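Local atomic coordinates of SmhB (PDB entry 6ZZ5), a protein that forms one component of the tripartite alpha-pore-forming toxin Smh of Serratia marcescens, and probably helps to form pores in target-cell membranes. Residues A[21-26]-A[63-68]; A[27-32]-A[211-216]; A[193-198]-A[347-352]. All blocks are in the same frame, centred on the assembly; numbering follows the deposited sequence.

Contact 1 of 3, residues A[21-26]-A[63-68]; sequences HIQTYC and HYLKDI
Ile22 lies over one face of the Tyr64 ring. Its CG1 stands 4.1 Å from the ring centroid and only 2° off the normal, a CH-pi contact. The branched side chain covers the ring further: CD1 lies nearest Tyr64 CD1, and CG2 comes to 3.3 Å from Tyr64 CZ, which is tight packing. Tyr64 CG is anti to the backbone N (chi1 179°), and the ring it carries meets Ile22 of helix 4-30. Cys26 adds a sulfur-aromatic contact: its SG stands 4.7 Å from the Tyr64 ring centroid, obliquely to it, and packs on Tyr64 CB. Its short side chain also lets Cys26 CB meet Leu65 CG at 3.7 Å. Gln23 offers Leu65 its aliphatic part, with CG 3.6 Å from Leu65 CD2 and the two side chains crossing at about a right angle. Helices 4-30 and 44-92 thus pack in the helical bundle, their local axes 9.6 Å apart and inclined at 130°. Leu130 of helix 99-151 also touches Tyr64, whose OH is hydrogen-bonded to Gln69 OE1. With no hydrogen bond linking the two segments, their cohesion rests on dispersion and ring-face contacts, while the buried phenol hydroxyl is satisfied within its own helix.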
loop_
_atom_site.group_PDB
_atom_site.type_symbol
_atom_site.label_atom_id
_atom_site.label_comp_id
_atom_site.label_asym_id
_atom_site.label_seq_id
_atom_site.Cartn_x
_atom_site.Cartn_y
_atom_site.Cartn_z
ATOM N N HIS A 21 1.463 1.835 -2.860
ATOM C CA HIS A 21 1.235 0.641 -3.715
ATOM C C HIS A 21 -0.261 0.299 -3.700
ATOM O O HIS A 21 -0.892 0.173 -4.775
ATOM C CB HIS A 21 2.128 -0.495 -3.185
ATOM C CG HIS A 21 2.136 -1.734 -4.012
ATOM N ND1 HIS A 21 2.973 -2.830 -3.724
ATOM C CD2 HIS A 21 1.462 -2.031 -5.152
ATOM C CE1 HIS A 21 2.742 -3.765 -4.639
ATOM N NE2 HIS A 21 1.810 -3.295 -5.521
ATOM N N ILE A 22 -0.862 0.119 -2.510
ATOM C CA ILE A 22 -2.317 -0.178 -2.430
ATOM C C ILE A 22 -3.129 0.990 -3.013
ATOM O O ILE A 22 -4.114 0.727 -3.727
ATOM C CB ILE A 22 -2.775 -0.626 -1.016
ATOM C CG1 ILE A 22 -4.269 -0.984 -1.038
ATOM C CG2 ILE A 22 -2.477 0.389 0.082
ATOM C CD1 ILE A 22 -4.745 -1.715 0.210
ATOM N N GLN A 23 -2.708 2.248 -2.843
ATOM C CA GLN A 23 -3.462 3.378 -3.443
ATOM C C GLN A 23 -3.527 3.220 -4.989
ATOM O O GLN A 23 -4.635 3.292 -5.593
ATOM C CB GLN A 23 -2.783 4.710 -3.120
ATOM C CG GLN A 23 -3.420 5.868 -3.823
ATOM C CD GLN A 23 -2.763 7.161 -3.399
ATOM O OE1 GLN A 23 -1.600 7.358 -3.642
ATOM N NE2 GLN A 23 -3.525 8.053 -2.824
ATOM N N THR A 24 -2.397 2.956 -5.619
ATOM C CA THR A 24 -2.348 2.750 -7.093
ATOM C C THR A 24 -3.208 1.543 -7.479
ATOM O O THR A 24 -3.935 1.621 -8.472
ATOM C CB THR A 24 -0.913 2.550 -7.574
ATOM O OG1 THR A 24 -0.185 3.701 -7.140
ATOM C CG2 THR A 24 -0.816 2.441 -9.075
ATOM N N TYR A 25 -3.082 0.444 -6.740
ATOM C CA TYR A 25 -3.904 -0.751 -6.987
ATOM C C TYR A 25 -5.379 -0.386 -6.974
ATOM O O TYR A 25 -6.131 -0.828 -7.882
ATOM C CB TYR A 25 -3.553 -1.883 -6.019
ATOM C CG TYR A 25 -3.863 -3.248 -6.581
ATOM C CD1 TYR A 25 -5.168 -3.683 -6.697
ATOM C CD2 TYR A 25 -2.847 -4.106 -6.972
ATOM C CE1 TYR A 25 -5.472 -4.910 -7.274
ATOM C CE2 TYR A 25 -3.124 -5.343 -7.545
ATOM C CZ TYR A 25 -4.436 -5.745 -7.674
ATOM O OH TYR A 25 -4.638 -6.961 -8.228
ATOM N N CYS A 26 -5.809 0.345 -5.941
ATOM C CA CYS A 26 -7.221 0.792 -5.777
ATOM C C CYS A 26 -7.642 1.638 -6.991
ATOM O O CYS A 26 -8.796 1.504 -7.444
ATOM C CB CYS A 26 -7.429 1.573 -4.471
ATOM S SG CYS A 26 -7.386 0.479 -3.036
ATOM N N HIS A 63 -13.306 2.937 -0.426
ATOM C CA HIS A 63 -13.218 2.978 1.062
ATOM C C HIS A 63 -11.734 3.130 1.470
ATOM O O HIS A 63 -11.394 3.974 2.314
ATOM C CB HIS A 63 -13.901 1.761 1.647
ATOM C CG HIS A 63 -13.771 1.684 3.128
ATOM N ND1 HIS A 63 -14.115 2.767 3.965
ATOM C CD2 HIS A 63 -13.329 0.686 3.921
ATOM C CE1 HIS A 63 -13.910 2.404 5.215
ATOM N NE2 HIS A 63 -13.416 1.130 5.200
ATOM N N TYR A 64 -10.848 2.355 0.859
ATOM C CA TYR A 64 -9.402 2.505 1.114
ATOM C C TYR A 64 -9.001 3.955 0.828
ATOM O O TYR A 64 -8.382 4.642 1.699
ATOM C CB TYR A 64 -8.524 1.529 0.317
ATOM C CG TYR A 64 -7.106 1.838 0.689
ATOM C CD1 TYR A 64 -6.560 1.343 1.862
ATOM C CD2 TYR A 64 -6.348 2.694 -0.077
ATOM C CE1 TYR A 64 -5.292 1.733 2.265
ATOM C CE2 TYR A 64 -5.063 3.035 0.279
ATOM C CZ TYR A 64 -4.559 2.594 1.487
ATOM O OH TYR A 64 -3.308 2.969 1.915
ATOM N N LEU A 65 -9.313 4.428 -0.385
ATOM C CA LEU A 65 -8.761 5.704 -0.898
ATOM C C LEU A 65 -9.282 6.849 -0.022
ATOM O O LEU A 65 -8.488 7.746 0.286
ATOM C CB LEU A 65 -9.148 5.921 -2.357
ATOM C CG LEU A 65 -8.439 5.011 -3.371
ATOM C CD1 LEU A 65 -9.035 5.189 -4.779
ATOM C CD2 LEU A 65 -6.951 5.340 -3.442
ATOM N N LYS A 66 -10.567 6.843 0.311
ATOM C CA LYS A 66 -11.255 8.003 0.897
ATOM C C LYS A 66 -11.096 7.941 2.410
ATOM O O LYS A 66 -11.009 8.998 3.074
ATOM C CB LYS A 66 -12.726 8.092 0.448
ATOM C CG LYS A 66 -12.959 8.501 -1.006
ATOM C CD LYS A 66 -12.249 9.803 -1.479
ATOM C CE LYS A 66 -12.238 10.060 -2.984
ATOM N NZ LYS A 66 -10.906 9.817 -3.611
ATOM N N ASP A 67 -11.057 6.757 2.997
ATOM C CA ASP A 67 -11.250 6.689 4.470
ATOM C C ASP A 67 -9.960 6.196 5.096
ATOM O O ASP A 67 -9.788 6.392 6.279
ATOM C CB ASP A 67 -12.453 5.813 4.848
ATOM C CG ASP A 67 -13.759 6.239 4.235
ATOM O OD1 ASP A 67 -14.036 7.457 4.228
ATOM O OD2 ASP A 67 -14.486 5.364 3.771
ATOM N N ILE A 68 -9.113 5.470 4.368
ATOM C CA ILE A 68 -7.952 4.837 5.053
ATOM C C ILE A 68 -6.665 5.557 4.688
ATOM O O ILE A 68 -5.882 5.879 5.650
ATOM C CB ILE A 68 -7.899 3.312 4.811
ATOM C CG1 ILE A 68 -9.220 2.670 5.221
ATOM C CG2 ILE A 68 -6.684 2.709 5.500
ATOM C CD1 ILE A 68 -9.274 1.188 4.939
#

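Contact 2 of 3, residues A[27-32]-A[211-216]; sequences NSVRQQ and VVMGGI
Gln32 OE1 accepts two backbone hydrogen bonds from the loop 211-216, from Val212 N at 2.8 Å and from Met213 N at 3.3 Å. Two successive amides grip this one oxygen, both lying in the plane of its carbonyl. The other end of the same side-chain amide, NE2, is bonded to Pro210 O, which should help fix the rotation of the group. A bend at chi2 (60°) turns Gln32 CD from the extended path. A third bond across the contact runs from Gly214 N to Ser28 OG, 3.0 Å long. That hydroxyl is also hydrogen-bonded to Tyr25 O one turn earlier, a double role that suits serine.

Van der Waals contacts fill in around the polar ones. Met213 CE packs at 3.3 Å against Gln32 CG, the two side chains crossing at about a right angle, and Met213 CG meets Val29 CG2 at 3.8 Å. Long, flexible methionine can thus touch both residues. On the other flank Ile216 CG2 rests 3.6 Å from Ser28 CB, while Val212 CG2 lies against the carbonyl oxygens of Ser28 and Gln31.

Backbone bonding shapes the loop itself: Gly215 N donates to Val212 O at 2.8 Å, and Gly214 has a positive phi (73°) that glycine readily adopts. This is a type II beta turn, placed just before strand 216-221 where the small sheet region meets the C-terminal end of helix 4-30.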
loop_
_atom_site.group_PDB
_atom_site.type_symbol
_atom_site.label_atom_id
_atom_site.label_comp_id
_atom_site.label_asym_id
_atom_site.label_seq_id
_atom_site.Cartn_x
_atom_site.Cartn_y
_atom_site.Cartn_z
ATOM N N ASN A 27 -6.785 2.539 -7.456
ATOM C CA ASN A 27 -7.098 3.379 -8.651
ATOM C C ASN A 27 -7.340 2.465 -9.867
ATOM O O ASN A 27 -8.249 2.768 -10.719
ATOM C CB ASN A 27 -5.984 4.407 -8.924
ATOM C CG ASN A 27 -5.925 5.499 -7.894
ATOM O OD1 ASN A 27 -6.943 5.835 -7.344
ATOM N ND2 ASN A 27 -4.763 6.099 -7.723
ATOM N N SER A 28 -6.607 1.370 -9.959
ATOM C CA SER A 28 -6.725 0.435 -11.109
ATOM C C SER A 28 -8.079 -0.269 -11.050
ATOM O O SER A 28 -8.715 -0.464 -12.124
ATOM C CB SER A 28 -5.605 -0.557 -11.218
ATOM O OG SER A 28 -5.722 -1.664 -10.307
ATOM N N VAL A 29 -8.555 -0.540 -9.837
ATOM C CA VAL A 29 -9.868 -1.196 -9.638
ATOM C C VAL A 29 -10.931 -0.222 -10.067
ATOM O O VAL A 29 -11.866 -0.631 -10.712
ATOM C CB VAL A 29 -10.055 -1.667 -8.176
ATOM C CG1 VAL A 29 -11.469 -2.181 -7.891
ATOM C CG2 VAL A 29 -9.020 -2.692 -7.807
ATOM N N ARG A 30 -10.779 1.029 -9.672
ATOM C CA ARG A 30 -11.778 2.057 -10.002
ATOM C C ARG A 30 -11.724 2.449 -11.460
ATOM O O ARG A 30 -12.681 3.139 -11.899
ATOM C CB ARG A 30 -11.647 3.270 -9.091
ATOM C CG ARG A 30 -12.037 2.839 -7.677
ATOM C CD ARG A 30 -12.155 3.922 -6.683
ATOM N NE ARG A 30 -12.933 5.083 -7.059
ATOM C CZ ARG A 30 -14.244 5.202 -6.899
ATOM N NH1 ARG A 30 -14.989 4.185 -6.490
ATOM N NH2 ARG A 30 -14.806 6.355 -7.155
ATOM N N GLN A 31 -10.721 2.021 -12.207
ATOM C CA GLN A 31 -10.703 2.376 -13.668
ATOM C C GLN A 31 -11.185 1.217 -14.517
ATOM O O GLN A 31 -11.217 1.386 -15.704
ATOM C CB GLN A 31 -9.338 2.903 -14.070
ATOM C CG GLN A 31 -9.050 4.230 -13.390
ATOM C CD GLN A 31 -7.708 4.811 -13.785
ATOM O OE1 GLN A 31 -7.142 4.468 -14.825
ATOM N NE2 GLN A 31 -7.170 5.617 -12.908
ATOM N N GLN A 32 -11.547 0.079 -13.904
ATOM C CA GLN A 32 -12.007 -1.127 -14.636
ATOM C C GLN A 32 -13.398 -0.864 -15.197
ATOM O O GLN A 32 -14.322 -0.500 -14.439
ATOM C CB GLN A 32 -12.029 -2.367 -13.734
ATOM C CG GLN A 32 -12.582 -3.603 -14.432
ATOM C CD GLN A 32 -11.781 -3.977 -15.647
ATOM O OE1 GLN A 32 -10.555 -4.041 -15.567
ATOM N NE2 GLN A 32 -12.475 -4.159 -16.773
ATOM N N VAL A 211 -8.969 -5.628 -19.188
ATOM C CA VAL A 211 -8.968 -5.652 -17.707
ATOM C C VAL A 211 -7.727 -4.922 -17.221
ATOM O O VAL A 211 -6.613 -5.402 -17.441
ATOM C CB VAL A 211 -9.110 -7.086 -17.164
ATOM C CG1 VAL A 211 -9.032 -7.142 -15.659
ATOM C CG2 VAL A 211 -10.422 -7.689 -17.642
ATOM N N VAL A 212 -7.951 -3.785 -16.578
ATOM C CA VAL A 212 -6.870 -2.949 -16.005
ATOM C C VAL A 212 -6.793 -3.210 -14.498
ATOM O O VAL A 212 -5.954 -2.664 -13.856
ATOM C CB VAL A 212 -7.087 -1.456 -16.329
ATOM C CG1 VAL A 212 -7.196 -1.203 -17.815
ATOM C CG2 VAL A 212 -8.333 -0.891 -15.677
ATOM N N MET A 213 -7.699 -3.973 -13.932
ATOM C CA MET A 213 -7.728 -4.283 -12.495
ATOM C C MET A 213 -6.457 -5.058 -12.122
ATOM O O MET A 213 -6.213 -6.108 -12.705
ATOM C CB MET A 213 -8.935 -5.146 -12.169
ATOM C CG MET A 213 -9.328 -5.054 -10.742
ATOM S SD MET A 213 -10.885 -5.956 -10.397
ATOM C CE MET A 213 -11.731 -5.529 -11.880
ATOM N N GLY A 214 -5.640 -4.460 -11.296
ATOM C CA GLY A 214 -4.277 -4.891 -10.930
ATOM C C GLY A 214 -3.273 -4.680 -12.054
ATOM O O GLY A 214 -2.140 -5.136 -11.918
ATOM N N GLY A 215 -3.621 -3.906 -13.078
ATOM C CA GLY A 215 -2.678 -3.582 -14.168
ATOM C C GLY A 215 -1.986 -2.283 -13.878
ATOM O O GLY A 215 -2.455 -1.259 -14.383
ATOM N N ILE A 216 -0.976 -2.324 -13.016
ATOM C CA ILE A 216 -0.301 -1.112 -12.487
ATOM C C ILE A 216 1.189 -1.154 -12.757
ATOM O O ILE A 216 1.815 -2.226 -12.697
ATOM C CB ILE A 216 -0.584 -0.894 -10.989
ATOM C CG1 ILE A 216 -0.069 -2.024 -10.100
ATOM C CG2 ILE A 216 -2.070 -0.662 -10.801
ATOM C CD1 ILE A 216 -0.046 -1.676 -8.655
#

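Contact 3 of 3, residues A[193-198]-A[347-352]; sequences VTAIGA and QSIADF
The Phe352 ring is approached obliquely by Ala195 CB, which comes to 3.5 Å from CE2, while Gln347 OE1 lies in plane at the ring edge. The small Ala195 methyl touches both this ring and Ile349, whose CD1 is 3.8 Å from Ala195 CB. Ile349 CG1 is anti to the backbone N (chi1 -165°), and CD1, set by chi2, lies against Ala195 of the strand, whereas CG2 meets Ala198 O at 3.3 Å. Gly197, lacking a side chain, lets the two backbones approach to 4.2 Å between Gly197 CA and Ile349 CA. The end of strand 191-196 is thereby joined to the start of the C-terminal helix 349-359. Ser348 is the N-cap, its OG accepting from Asp351 N at 3.0 Å; the same hydroxyl is hydrogen-bonded to Glu241 OE1 of helix 230-245. Of the two preceding amides, Ile349 N donates directly to a lone pair of Ala198 O at 3.0 Å, while Ala350 N donates to a water that in turn donates to that oxygen at 2.8 Å. A second water accepts from Ala198 N and donates to Gln347 O, bridging the backbones just ahead of the helix.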
loop_
_atom_site.group_PDB
_atom_site.type_symbol
_atom_site.label_atom_id
_atom_site.label_comp_id
_atom_site.label_asym_id
_atom_site.label_seq_id
_atom_site.Cartn_x
_atom_site.Cartn_y
_atom_site.Cartn_z
ATOM N N VAL A 193 5.981 7.688 -9.905
ATOM C CA VAL A 193 5.209 7.825 -11.169
ATOM C C VAL A 193 4.374 6.557 -11.335
ATOM O O VAL A 193 4.984 5.428 -11.188
ATOM C CB VAL A 193 6.157 7.974 -12.367
ATOM C CG1 VAL A 193 5.357 8.104 -13.652
ATOM C CG2 VAL A 193 7.080 9.167 -12.185
ATOM N N THR A 194 3.120 6.698 -11.739
ATOM C CA THR A 194 2.170 5.561 -11.787
ATOM C C THR A 194 1.437 5.588 -13.111
ATOM O O THR A 194 1.329 6.651 -13.775
ATOM C CB THR A 194 1.186 5.528 -10.598
ATOM O OG1 THR A 194 0.286 6.633 -10.652
ATOM C CG2 THR A 194 1.893 5.596 -9.279
ATOM N N ALA A 195 1.014 4.390 -13.509
ATOM C CA ALA A 195 0.267 4.177 -14.737
ATOM C C ALA A 195 -0.569 2.931 -14.565
ATOM O O ALA A 195 -0.163 2.020 -13.788
ATOM C CB ALA A 195 1.207 4.068 -15.906
ATOM N N ILE A 196 -1.757 2.999 -15.132
ATOM C CA ILE A 196 -2.733 1.879 -15.101
ATOM C C ILE A 196 -3.017 1.420 -16.521
ATOM O O ILE A 196 -3.242 2.263 -17.389
ATOM C CB ILE A 196 -3.982 2.389 -14.356
ATOM C CG1 ILE A 196 -3.653 2.549 -12.865
ATOM C CG2 ILE A 196 -5.152 1.433 -14.574
ATOM C CD1 ILE A 196 -4.559 3.512 -12.142
ATOM N N GLY A 197 -3.030 0.111 -16.772
ATOM C CA GLY A 197 -3.330 -0.378 -18.120
ATOM C C GLY A 197 -3.696 -1.853 -18.096
ATOM O O GLY A 197 -3.606 -2.485 -17.046
ATOM N N ALA A 198 -3.998 -2.406 -19.257
ATOM C CA ALA A 198 -4.454 -3.810 -19.373
ATOM C C ALA A 198 -3.373 -4.788 -18.905
ATOM O O ALA A 198 -2.187 -4.590 -19.179
ATOM C CB ALA A 198 -4.919 -4.093 -20.773
ATOM N N GLN A 347 -2.363 0.443 -25.714
ATOM C CA GLN A 347 -1.141 -0.090 -25.063
ATOM C C GLN A 347 -1.589 -0.770 -23.771
ATOM O O GLN A 347 -2.214 -0.084 -22.891
ATOM C CB GLN A 347 -0.125 1.024 -24.771
ATOM C CG GLN A 347 0.552 1.613 -26.003
ATOM C CD GLN A 347 1.476 2.759 -25.655
ATOM O OE1 GLN A 347 1.872 2.963 -24.523
ATOM N NE2 GLN A 347 1.775 3.567 -26.645
ATOM N N SER A 348 -1.146 -2.004 -23.586
ATOM C CA SER A 348 -1.251 -2.720 -22.290
ATOM C C SER A 348 -0.309 -2.055 -21.286
ATOM O O SER A 348 0.598 -1.305 -21.694
ATOM C CB SER A 348 -0.899 -4.189 -22.483
ATOM O OG SER A 348 0.471 -4.318 -22.812
ATOM N N ILE A 349 -0.449 -2.347 -20.002
ATOM C CA ILE A 349 0.538 -1.805 -19.029
ATOM C C ILE A 349 1.936 -2.320 -19.363
ATOM O O ILE A 349 2.874 -1.523 -19.269
ATOM C CB ILE A 349 0.123 -2.020 -17.561
ATOM C CG1 ILE A 349 0.972 -1.116 -16.670
ATOM C CG2 ILE A 349 0.185 -3.488 -17.161
ATOM C CD1 ILE A 349 0.776 0.397 -16.949
ATOM N N ALA A 350 2.107 -3.578 -19.780
ATOM C CA ALA A 350 3.454 -4.082 -20.156
ATOM C C ALA A 350 4.023 -3.356 -21.391
ATOM O O ALA A 350 5.228 -3.035 -21.386
ATOM C CB ALA A 350 3.436 -5.579 -20.407
ATOM N N ASP A 351 3.213 -3.062 -22.398
ATOM C CA ASP A 351 3.649 -2.317 -23.611
ATOM C C ASP A 351 4.079 -0.903 -23.196
ATOM O O ASP A 351 5.128 -0.450 -23.636
ATOM C CB ASP A 351 2.520 -2.286 -24.638
ATOM C CG ASP A 351 2.910 -1.726 -25.986
ATOM O OD1 ASP A 351 4.098 -1.772 -26.329
ATOM O OD2 ASP A 351 2.008 -1.254 -26.665
ATOM N N PHE A 352 3.300 -0.236 -22.342
ATOM C CA PHE A 352 3.603 1.143 -21.887
ATOM C C PHE A 352 4.945 1.166 -21.140
ATOM O O PHE A 352 5.773 2.038 -21.372
ATOM C CB PHE A 352 2.524 1.617 -20.920
ATOM C CG PHE A 352 2.722 3.027 -20.448
ATOM C CD1 PHE A 352 2.381 4.100 -21.272
ATOM C CD2 PHE A 352 3.189 3.266 -19.153
ATOM C CE1 PHE A 352 2.565 5.402 -20.816
ATOM C CE2 PHE A 352 3.335 4.563 -18.693
ATOM C CZ PHE A 352 3.045 5.627 -19.542
HETATM O O HOH W 1 0.155 -5.927 -19.726
HETATM O O HOH W 2 -4.302 -0.441 -21.454
#

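Contacts 1 and 2 use consecutive segments at the C-terminal end of helix 4-30 and just beyond it, their centres about 12 Å apart. Tyr25, from the 21-26 segment, packs its CZ 3.4 Å from Gly214 CA in the turn of contact 2. Contact 2 in turn adjoins contact 3, with centres about 10 Å apart: Gly215 O and Gly197 N, 2.8 Å apart, probably form a hydrogen bond between the chain segments flanking the antiparallel strands 191-196 and 216-221. Contacts 1 and 3 are about 19 Å apart by centre, yet Thr24 OG1 touches Thr194 CG2 at 3.5 Å. Together the three lead from the helical bundle, through the sheet, to the C-terminal helix.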